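Local coordinates for protein glycogen synthase (Cyanobacterium sp. CLg1, PDB 6GNF) that belongs to the bacterial glycogen and starch synthases, two-domain glycosyltransferases of the GT-B fold, and holds adenosine-5'-diphosphate and a glycan in its pockets, at residues G354-L359 and H418-G423; V382-I387 and Q394-V399; C427-R432 and L438-A443. One frame throughout, in Å; residues are numbered along the deposited sequence.

Contact 1: G354-L359 and H418-G423. With ADP (adenosine-5'-diphosphate), chain F; AC1 (4,6-dideoxy-4-{[(1S,4R,5S,6S)-4,5,6-trihydroxy-3-(hydroxymethyl)cyclohex-2-en-1-yl]amino}-alpha-D-glucopyranose), chain D.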
# COMPACT_ATOMS: atom_id res chain seq x y z
N GLY A 354 -3.91 -16.15 11.92
CA GLY A 354 -2.84 -15.16 11.99
C GLY A 354 -3.23 -13.83 11.38
O GLY A 354 -3.80 -13.78 10.28
N PHE A 355 -2.92 -12.74 12.08
CA PHE A 355 -3.13 -11.39 11.56
C PHE A 355 -1.80 -10.65 11.49
O PHE A 355 -1.01 -10.69 12.44
CB PHE A 355 -4.11 -10.61 12.44
CG PHE A 355 -4.19 -9.14 12.10
CD1 PHE A 355 -3.28 -8.24 12.64
CD2 PHE A 355 -5.17 -8.66 11.25
CE1 PHE A 355 -3.34 -6.89 12.34
CE2 PHE A 355 -5.25 -7.31 10.94
CZ PHE A 355 -4.33 -6.43 11.49
N ILE A 356 -1.54 -9.99 10.38
CA ILE A 356 -0.38 -9.14 10.24
C ILE A 356 -0.83 -7.85 9.59
O ILE A 356 -1.34 -7.87 8.48
CB ILE A 356 0.71 -9.77 9.36
CG1 ILE A 356 1.02 -11.20 9.80
CG2 ILE A 356 1.98 -8.93 9.41
CD1 ILE A 356 1.85 -11.98 8.80
N GLY A 357 -0.68 -6.72 10.28
CA GLY A 357 -1.04 -5.45 9.68
C GLY A 357 -0.97 -4.26 10.60
O GLY A 357 -0.88 -4.41 11.81
N ARG A 358 -1.00 -3.07 10.00
CA ARG A 358 -1.05 -1.81 10.74
C ARG A 358 -2.19 -1.86 11.75
O ARG A 358 -3.26 -2.41 11.46
CB ARG A 358 -1.24 -0.63 9.77
CG ARG A 358 -0.05 -0.39 8.85
CD ARG A 358 -0.23 0.78 7.89
NE ARG A 358 -1.18 0.49 6.80
CZ ARG A 358 -2.41 1.01 6.68
NH1 ARG A 358 -2.90 1.87 7.58
NH2 ARG A 358 -3.17 0.67 5.65
N LEU A 359 -1.95 -1.34 12.95
CA LEU A 359 -2.99 -1.28 13.98
C LEU A 359 -3.81 0.02 13.82
O LEU A 359 -3.76 0.91 14.66
CB LEU A 359 -2.36 -1.33 15.37
CG LEU A 359 -1.51 -2.57 15.65
CD1 LEU A 359 -0.85 -2.44 17.02
CD2 LEU A 359 -2.35 -3.83 15.58
N HIS A 418 6.95 -14.08 8.78
CA HIS A 418 7.21 -15.29 8.02
C HIS A 418 6.72 -16.52 8.78
O HIS A 418 6.04 -17.39 8.22
CB HIS A 418 8.69 -15.40 7.67
CG HIS A 418 9.09 -14.58 6.48
ND1 HIS A 418 8.99 -15.06 5.19
CD2 HIS A 418 9.55 -13.31 6.37
CE1 HIS A 418 9.38 -14.12 4.34
NE2 HIS A 418 9.72 -13.05 5.04
N PHE A 419 7.05 -16.58 10.07
CA PHE A 419 6.56 -17.66 10.93
C PHE A 419 5.03 -17.77 10.91
O PHE A 419 4.48 -18.88 10.93
CB PHE A 419 7.02 -17.47 12.37
CG PHE A 419 8.35 -18.10 12.69
CD1 PHE A 419 9.49 -17.75 11.98
CD2 PHE A 419 8.47 -19.01 13.73
CE1 PHE A 419 10.71 -18.32 12.29
CE2 PHE A 419 9.69 -19.58 14.05
CZ PHE A 419 10.81 -19.23 13.32
N ILE A 420 4.34 -16.63 10.91
CA ILE A 420 2.87 -16.61 10.96
C ILE A 420 2.28 -17.07 9.63
O ILE A 420 1.36 -17.90 9.60
CB ILE A 420 2.33 -15.21 11.33
CG1 ILE A 420 2.60 -14.93 12.81
CG2 ILE A 420 0.83 -15.11 11.06
CD1 ILE A 420 2.58 -13.46 13.15
N THR A 421 2.81 -16.54 8.53
CA THR A 421 2.34 -16.89 7.20
C THR A 421 2.45 -18.38 6.91
O THR A 421 1.56 -18.94 6.28
CB THR A 421 3.11 -16.11 6.12
OG1 THR A 421 3.09 -14.72 6.44
CG2 THR A 421 2.51 -16.32 4.75
N ALA A 422 3.56 -18.98 7.32
CA ALA A 422 3.81 -20.40 7.09
C ALA A 422 3.09 -21.26 8.12
O ALA A 422 2.47 -22.27 7.77
CB ALA A 422 5.30 -20.68 7.11
N GLY A 423 3.13 -20.85 9.38
CA GLY A 423 2.63 -21.67 10.48
C GLY A 423 1.13 -21.67 10.66
O GLY A 423 0.55 -22.68 11.07
PB ADP F . -1.22 -1.93 3.61
O1B ADP F . -2.63 -1.40 3.52
O2B ADP F . -0.40 -1.67 2.37
O3B ADP F . -0.54 -1.61 4.91
PA ADP F . -0.98 -4.58 2.50
O1A ADP F . -1.28 -4.07 1.10
O2A ADP F . -1.48 -5.95 2.96
O3A ADP F . -1.46 -3.53 3.63
O5' ADP F . 0.62 -4.55 2.73
C5' ADP F . 1.19 -4.51 4.04
C4' ADP F . 2.50 -5.28 4.00
O4' ADP F . 3.30 -5.05 5.16
C3' ADP F . 2.24 -6.77 3.94
O3' ADP F . 3.15 -7.33 2.98
C2' ADP F . 2.51 -7.26 5.35
O2' ADP F . 3.06 -8.57 5.28
C1' ADP F . 3.49 -6.25 5.92
N9 ADP F . 3.32 -5.91 7.36
C8 ADP F . 2.35 -5.14 7.90
N7 ADP F . 2.53 -5.00 9.24
C5 ADP F . 3.64 -5.67 9.57
C6 ADP F . 4.41 -5.94 10.80
N6 ADP F . 4.01 -5.45 11.99
N1 ADP F . 5.52 -6.70 10.71
C2 ADP F . 5.95 -7.21 9.54
N3 ADP F . 5.30 -7.00 8.39
C4 ADP F . 4.17 -6.26 8.33
C1 AC1 D . 0.69 4.62 2.27
O2 AC1 D . -0.21 5.76 0.31
C2 AC1 D . 0.15 4.47 0.84
C4A AC1 D . -2.93 -1.89 -1.20
C3 AC1 D . -1.05 3.51 0.79
O3 AC1 D . -1.35 3.30 -0.59
C4 AC1 D . -0.75 2.18 1.51
N4A AC1 D . -1.86 1.20 1.49
C5 AC1 D . -0.32 2.53 2.94
O5 AC1 D . 0.86 3.34 2.90
C6 AC1 D . -0.00 1.31 3.79
C1B AC1 D . -2.51 0.67 0.29
C2B AC1 D . -3.71 -0.28 0.56
O2B AC1 D . -4.09 -0.36 1.93
C3B AC1 D . -3.53 -1.73 0.17
O3B AC1 D . -4.80 -2.38 0.15
O4 AC1 D . -2.62 -3.28 -1.34
C5B AC1 D . -1.69 -1.04 -1.34
C7B AC1 D . -1.49 0.06 -0.64
C6B AC1 D . -0.66 -1.46 -2.34
O6B AC1 D . -1.31 -1.48 -3.61
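Ile356 and Ile420 lie alongside each other, pointing opposite ways, between strand 352-356 and helix 414-423. Ile420 reaches the strand with its CG2 branch. That methyl sits 3.8 Å from Gly354 CA and 4.0 Å from Ile356 CD1. Thr421 stands roughly perpendicular to Ile356, with OG1 3.8 Å from Ile356 CD1. This hydroxyl is hydrogen-bonded back to Ala417 O.

The two branches of Ile356 part company. With CG1 beside the backbone N (chi1 -50°), CD1 goes to the helix, while CG2 lies over one face of the adenine of ADP, 3.6 Å from C4. Arg358 turns to the diphosphate. Its chain bends at chi3 and brings the guanidinium edge to the beta-phosphate. NE donates to ADP O3B at 2.9 Å and NH2 to ADP O1B at 3.0 Å, both nearly straight. This two-pronged grip should fix the rotation of the guanidinium; Glu360 holds NH1 by a salt bridge.

The short-segment axes come within 8.5 Å, their N-to-C directions 144° apart. The helix packs on the middle of a Rossmann-like parallel sheet, with the strand's C-terminal end at the nucleotide, as in the GT-B fold. Ile420 also touches Val383 and Leu385 of strand 381-385, and Leu338 of helix 327-341.

Contact 2: V382-I387 and Q394-V399. With ADP (adenosine-5'-diphosphate), chain F.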
# COMPACT_ATOMS: atom_id res chain seq x y z
N VAL A 382 -5.04 -17.62 18.06
CA VAL A 382 -4.94 -16.36 17.31
C VAL A 382 -3.60 -15.69 17.59
O VAL A 382 -3.22 -15.51 18.75
CB VAL A 382 -6.06 -15.37 17.68
CG1 VAL A 382 -5.93 -14.09 16.86
CG2 VAL A 382 -7.43 -16.00 17.48
N VAL A 383 -2.91 -15.31 16.53
CA VAL A 383 -1.67 -14.57 16.64
C VAL A 383 -1.83 -13.26 15.90
O VAL A 383 -2.34 -13.25 14.78
CB VAL A 383 -0.49 -15.37 16.06
CG1 VAL A 383 0.80 -14.57 16.15
CG2 VAL A 383 -0.34 -16.69 16.80
N ILE A 384 -1.44 -12.16 16.55
CA ILE A 384 -1.65 -10.82 16.01
C ILE A 384 -0.36 -10.01 16.01
O ILE A 384 0.25 -9.81 17.06
CB ILE A 384 -2.70 -10.04 16.83
CG1 ILE A 384 -3.92 -10.91 17.14
CG2 ILE A 384 -3.14 -8.79 16.09
CD1 ILE A 384 -4.82 -10.33 18.20
N LEU A 385 0.06 -9.56 14.83
CA LEU A 385 1.30 -8.81 14.68
C LEU A 385 1.03 -7.47 14.01
O LEU A 385 0.52 -7.43 12.89
CB LEU A 385 2.30 -9.62 13.85
CG LEU A 385 3.63 -8.95 13.48
CD1 LEU A 385 4.47 -8.68 14.73
CD2 LEU A 385 4.41 -9.80 12.48
N GLY A 386 1.41 -6.37 14.66
CA GLY A 386 1.18 -5.03 14.12
C GLY A 386 1.71 -3.88 14.97
O GLY A 386 1.97 -4.05 16.15
N ILE A 387 1.85 -2.72 14.34
CA ILE A 387 2.19 -1.47 15.04
C ILE A 387 1.27 -0.31 14.61
O ILE A 387 0.77 -0.29 13.48
CB ILE A 387 3.66 -1.06 14.80
CG1 ILE A 387 3.99 -1.00 13.31
CG2 ILE A 387 4.59 -2.03 15.51
CD1 ILE A 387 5.22 -0.19 12.98
N GLN A 394 -0.48 -1.29 23.29
CA GLN A 394 -0.49 -1.65 24.71
C GLN A 394 -1.54 -2.72 24.99
O GLN A 394 -1.32 -3.62 25.81
CB GLN A 394 -0.76 -0.42 25.57
CG GLN A 394 -0.57 -0.64 27.06
CD GLN A 394 -1.19 0.46 27.90
OE1 GLN A 394 -1.56 1.53 27.39
NE2 GLN A 394 -1.33 0.21 29.20
N GLU A 395 -2.68 -2.62 24.32
CA GLU A 395 -3.74 -3.62 24.45
C GLU A 395 -3.31 -4.94 23.84
O GLU A 395 -3.54 -6.01 24.42
CB GLU A 395 -5.02 -3.16 23.76
CG GLU A 395 -5.88 -2.24 24.60
CD GLU A 395 -7.09 -1.73 23.84
OE1 GLU A 395 -8.10 -1.40 24.49
OE2 GLU A 395 -7.03 -1.68 22.59
N LEU A 396 -2.70 -4.85 22.66
CA LEU A 396 -2.21 -6.01 21.94
C LEU A 396 -1.33 -6.88 22.83
O LEU A 396 -1.54 -8.09 22.95
CB LEU A 396 -1.43 -5.56 20.71
CG LEU A 396 -1.09 -6.61 19.65
CD1 LEU A 396 -2.36 -7.34 19.23
CD2 LEU A 396 -0.41 -5.97 18.46
N GLU A 397 -0.33 -6.26 23.45
CA GLU A 397 0.62 -6.98 24.29
C GLU A 397 -0.00 -7.58 25.55
O GLU A 397 0.53 -8.53 26.10
CB GLU A 397 1.79 -6.07 24.69
CG GLU A 397 2.67 -5.70 23.51
CD GLU A 397 3.78 -4.72 23.88
OE1 GLU A 397 3.89 -4.36 25.07
OE2 GLU A 397 4.54 -4.31 22.98
N SER A 398 -1.13 -7.03 25.99
CA SER A 398 -1.81 -7.51 27.19
C SER A 398 -2.74 -8.69 26.93
O SER A 398 -3.26 -9.28 27.88
CB SER A 398 -2.62 -6.38 27.83
OG SER A 398 -1.90 -5.16 27.81
N VAL A 399 -2.95 -9.03 25.66
CA VAL A 399 -3.95 -10.04 25.27
C VAL A 399 -3.65 -11.44 25.82
O VAL A 399 -4.58 -12.17 26.20
CB VAL A 399 -4.12 -10.09 23.73
CG1 VAL A 399 -2.91 -10.73 23.05
CG2 VAL A 399 -5.40 -10.83 23.36
PB ADP F . -1.22 -1.93 3.61
O1B ADP F . -2.63 -1.40 3.52
O2B ADP F . -0.40 -1.67 2.37
O3B ADP F . -0.54 -1.61 4.91
PA ADP F . -0.98 -4.58 2.50
O1A ADP F . -1.28 -4.07 1.10
O2A ADP F . -1.48 -5.95 2.96
O3A ADP F . -1.46 -3.53 3.63
O5' ADP F . 0.62 -4.55 2.73
C5' ADP F . 1.19 -4.51 4.04
C4' ADP F . 2.50 -5.28 4.00
O4' ADP F . 3.30 -5.05 5.16
C3' ADP F . 2.24 -6.77 3.94
O3' ADP F . 3.15 -7.33 2.98
C2' ADP F . 2.51 -7.26 5.35
O2' ADP F . 3.06 -8.57 5.28
C1' ADP F . 3.49 -6.25 5.92
N9 ADP F . 3.32 -5.91 7.36
C8 ADP F . 2.35 -5.14 7.90
N7 ADP F . 2.53 -5.00 9.24
C5 ADP F . 3.64 -5.67 9.57
C6 ADP F . 4.41 -5.94 10.80
N6 ADP F . 4.01 -5.45 11.99
N1 ADP F . 5.52 -6.70 10.71
C2 ADP F . 5.95 -7.21 9.54
N3 ADP F . 5.30 -7.00 8.39
C4 ADP F . 4.17 -6.26 8.33
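Gly386 touches Leu396 through its carbonyl, and its CA comes in beside the amino group of the flat adenine of ADP, 3.6 Å from N6. Leu385, next to it, lies over a face of the same ring system, the face that Ile356 CG2 also covers. Its CD2 stands 3.7 Å from ADP N1, almost straight above the plane, and its CG is near N6. CG anti to the backbone N (chi1 175°) sets the CD2 methyl over N1.

The motif is a beta-alpha-beta crossover. Strand 381-385 leads into helix 390-402, which returns to strand 406-409 at the margin of the parallel sheet. The sheet has the strand order of a Rossmann-like domain, as in the GT-B fold.

The strand separates two environments. Leu385 points away from helix 390-402, on the nucleotide side. Ile384 points toward the helix and meets Leu396. The two side chains meet at a slant, and the contact is buried. Leu396 CD1 does the touching, at 3.5 Å from Ile384 CG2 and 3.6 Å from Ile384 CB. Leu396 holds its CG anti to the backbone N (chi1 -167°), which sends both methyls to the strand. Leu359 of the neighbouring loop also packs on Leu396, while Phe355 and Ile368 pack on Ile384. No hydrogen bond joins the two segments; the methyl-to-methyl packing is joined by a contact of Leu396 CD2 with backbone carbonyl oxygens.

On the helix, Ser398 OG donates to Gln394 O at 2.6 Å, tilted 18° from the carbonyl plane. Leu396 CD2, the other methyl, ends 3.8 Å from Gly386 O.

Contact 3: C427-R432 and L438-A443. With ADP (adenosine-5'-diphosphate), chain F.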
# COMPACT_ATOMS: atom_id res chain seq x y z
N CYS A 427 -5.30 -16.98 7.35
CA CYS A 427 -4.86 -15.59 7.32
C CYS A 427 -6.08 -14.68 7.51
O CYS A 427 -6.94 -14.59 6.64
CB CYS A 427 -4.18 -15.29 5.99
SG CYS A 427 -3.81 -13.56 5.72
N LEU A 428 -6.14 -14.01 8.66
CA LEU A 428 -7.32 -13.28 9.09
C LEU A 428 -7.19 -11.79 8.80
O LEU A 428 -6.30 -11.13 9.33
CB LEU A 428 -7.50 -13.50 10.59
CG LEU A 428 -8.78 -13.03 11.27
CD1 LEU A 428 -9.96 -13.85 10.81
CD2 LEU A 428 -8.62 -13.13 12.78
N MET A 429 -8.06 -11.28 7.92
CA MET A 429 -8.04 -9.87 7.51
C MET A 429 -9.43 -9.22 7.61
O MET A 429 -10.14 -9.10 6.61
CB MET A 429 -7.54 -9.74 6.08
CG MET A 429 -6.17 -10.36 5.84
SD MET A 429 -5.64 -10.16 4.14
CE MET A 429 -5.38 -8.40 4.07
N PRO A 430 -9.80 -8.74 8.81
CA PRO A 430 -11.08 -8.08 9.02
C PRO A 430 -11.04 -6.60 8.63
O PRO A 430 -11.37 -5.72 9.44
CB PRO A 430 -11.29 -8.24 10.53
CG PRO A 430 -9.91 -8.17 11.08
CD PRO A 430 -9.03 -8.83 10.07
N SER A 431 -10.65 -6.33 7.39
CA SER A 431 -10.50 -4.96 6.91
C SER A 431 -11.85 -4.28 6.73
O SER A 431 -12.81 -4.90 6.30
CB SER A 431 -9.73 -4.93 5.59
OG SER A 431 -8.45 -5.52 5.74
N ARG A 432 -11.91 -2.99 7.07
CA ARG A 432 -13.09 -2.17 6.83
C ARG A 432 -13.13 -1.66 5.39
O ARG A 432 -14.20 -1.41 4.85
CB ARG A 432 -13.14 -1.01 7.81
CG ARG A 432 -13.36 -1.45 9.25
CD ARG A 432 -13.56 -0.27 10.18
NE ARG A 432 -13.99 -0.70 11.52
CZ ARG A 432 -13.18 -0.98 12.55
NH1 ARG A 432 -11.87 -0.88 12.44
NH2 ARG A 432 -13.71 -1.36 13.70
N LEU A 438 -2.15 -7.42 0.43
CA LEU A 438 -1.04 -8.26 0.01
C LEU A 438 -0.90 -9.54 0.84
O LEU A 438 -0.53 -10.57 0.31
CB LEU A 438 0.26 -7.45 0.01
CG LEU A 438 0.40 -6.31 -1.02
CD1 LEU A 438 1.77 -5.66 -0.96
CD2 LEU A 438 0.13 -6.81 -2.43
N ASN A 439 -1.23 -9.47 2.13
CA ASN A 439 -1.16 -10.63 3.01
C ASN A 439 -1.79 -11.88 2.44
O ASN A 439 -1.20 -12.95 2.55
CB ASN A 439 -1.84 -10.35 4.33
CG ASN A 439 -0.97 -9.58 5.29
OD1 ASN A 439 0.07 -9.01 4.91
ND2 ASN A 439 -1.40 -9.53 6.54
N GLN A 440 -2.97 -11.73 1.86
CA GLN A 440 -3.73 -12.89 1.40
C GLN A 440 -3.04 -13.57 0.22
O GLN A 440 -3.15 -14.79 0.07
CB GLN A 440 -5.18 -12.50 1.05
CG GLN A 440 -5.39 -11.79 -0.28
CD GLN A 440 -5.16 -10.29 -0.22
OE1 GLN A 440 -4.56 -9.76 0.73
NE2 GLN A 440 -5.68 -9.59 -1.21
N LEU A 441 -2.29 -12.81 -0.57
CA LEU A 441 -1.55 -13.36 -1.70
C LEU A 441 -0.38 -14.19 -1.19
O LEU A 441 -0.19 -15.34 -1.59
CB LEU A 441 -1.04 -12.25 -2.61
CG LEU A 441 -2.06 -11.24 -3.14
CD1 LEU A 441 -1.38 -10.28 -4.12
CD2 LEU A 441 -3.24 -11.92 -3.80
N TYR A 442 0.38 -13.62 -0.26
CA TYR A 442 1.46 -14.35 0.38
C TYR A 442 0.91 -15.62 1.01
O TYR A 442 1.46 -16.71 0.82
CB TYR A 442 2.12 -13.50 1.46
CG TYR A 442 2.92 -12.31 0.97
CD1 TYR A 442 3.51 -12.30 -0.28
CD2 TYR A 442 3.11 -11.21 1.79
CE1 TYR A 442 4.25 -11.21 -0.72
CE2 TYR A 442 3.86 -10.12 1.37
CZ TYR A 442 4.42 -10.13 0.11
OH TYR A 442 5.14 -9.04 -0.31
N ALA A 443 -0.16 -15.48 1.79
CA ALA A 443 -0.74 -16.60 2.51
C ALA A 443 -1.05 -17.76 1.57
O ALA A 443 -0.73 -18.91 1.86
CB ALA A 443 -1.99 -16.16 3.24
PB ADP F . -1.22 -1.93 3.61
O1B ADP F . -2.63 -1.40 3.52
O2B ADP F . -0.40 -1.67 2.37
O3B ADP F . -0.54 -1.61 4.91
PA ADP F . -0.98 -4.58 2.50
O1A ADP F . -1.28 -4.07 1.10
O2A ADP F . -1.48 -5.95 2.96
O3A ADP F . -1.46 -3.53 3.63
O5' ADP F . 0.62 -4.55 2.73
C5' ADP F . 1.19 -4.51 4.04
C4' ADP F . 2.50 -5.28 4.00
O4' ADP F . 3.30 -5.05 5.16
C3' ADP F . 2.24 -6.77 3.94
O3' ADP F . 3.15 -7.33 2.98
C2' ADP F . 2.51 -7.26 5.35
O2' ADP F . 3.06 -8.57 5.28
C1' ADP F . 3.49 -6.25 5.92
N9 ADP F . 3.32 -5.91 7.36
C8 ADP F . 2.35 -5.14 7.90
N7 ADP F . 2.53 -5.00 9.24
C5 ADP F . 3.64 -5.67 9.57
C6 ADP F . 4.41 -5.94 10.80
N6 ADP F . 4.01 -5.45 11.99
N1 ADP F . 5.52 -6.70 10.71
C2 ADP F . 5.95 -7.21 9.54
N3 ADP F . 5.30 -7.00 8.39
C4 ADP F . 4.17 -6.26 8.33
O HOH W 1 -3.77 -10.23 8.45
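Cys427 and Ala443 make the apolar contact, with Cys427 CB 3.6 Å from Ala443 CB. Sulfur contacts follow. Cys427 SG is 4.0 Å from Asn439 CB. Met429 lies slantwise across Asn439 and roughly square to Gln440, its SD 3.8 Å from Asn439 CB and 3.6 Å from Gln440 OE1. A bend at chi3 (68°) leaves the Met429 methyl beside both residues. The amide nitrogen of Gln440 bonds to Cys436 O and Thr461 OG1.

Polar links centre on Asn439. Its ND2 donates to Ile356 O and to a water, which in turn donates to Leu428 O. These two bonds hold the amide, so that OD1 faces the ribose and accepts a weak hydrogen bond from ADP O2' at 3.0 Å.

ADP is also bound at the start of the helix. Leu438 N donates to ADP O2A at 3.0 Å, with an angle of 157°. The positive end of the helix dipole would probably stabilise the negative charge of the alpha-phosphate. Leu438 O accepts from both Leu441 N and Tyr442 N. The Tyr442 ring turns its edge to the ribose, CE2 3.3 Å from ADP O3', and stacks on Trp310.

Strand 426-429 runs nearly antiparallel to helix 439-445, at 169°. They belong to a beta-alpha-beta unit completed by strand 449-452, while helix 457-461 packs on Met429 and Gln440.

How the contacts relate
All three contacts join a strand of the parallel sheet to a helix, and all three touch ADP. Strand 352-356 of contact 1 lies between the strands of the other two. Toward contact 2 it bonds through Phe355, with Phe355 N 2.8 Å from Val383 O. Toward contact 3, Gly354 O lies 2.9 Å from Leu428 N. Contacts 2 and 3 do not touch, and their centres are about 17 Å apart. The nucleotide is shared along its length: contact 2 lines the adenine, contact 3 the ribose and alpha-phosphate, and contact 1 spans adenine and beta-phosphate. Both segments of contact 2 fall in the chain between the two segments of contact 1.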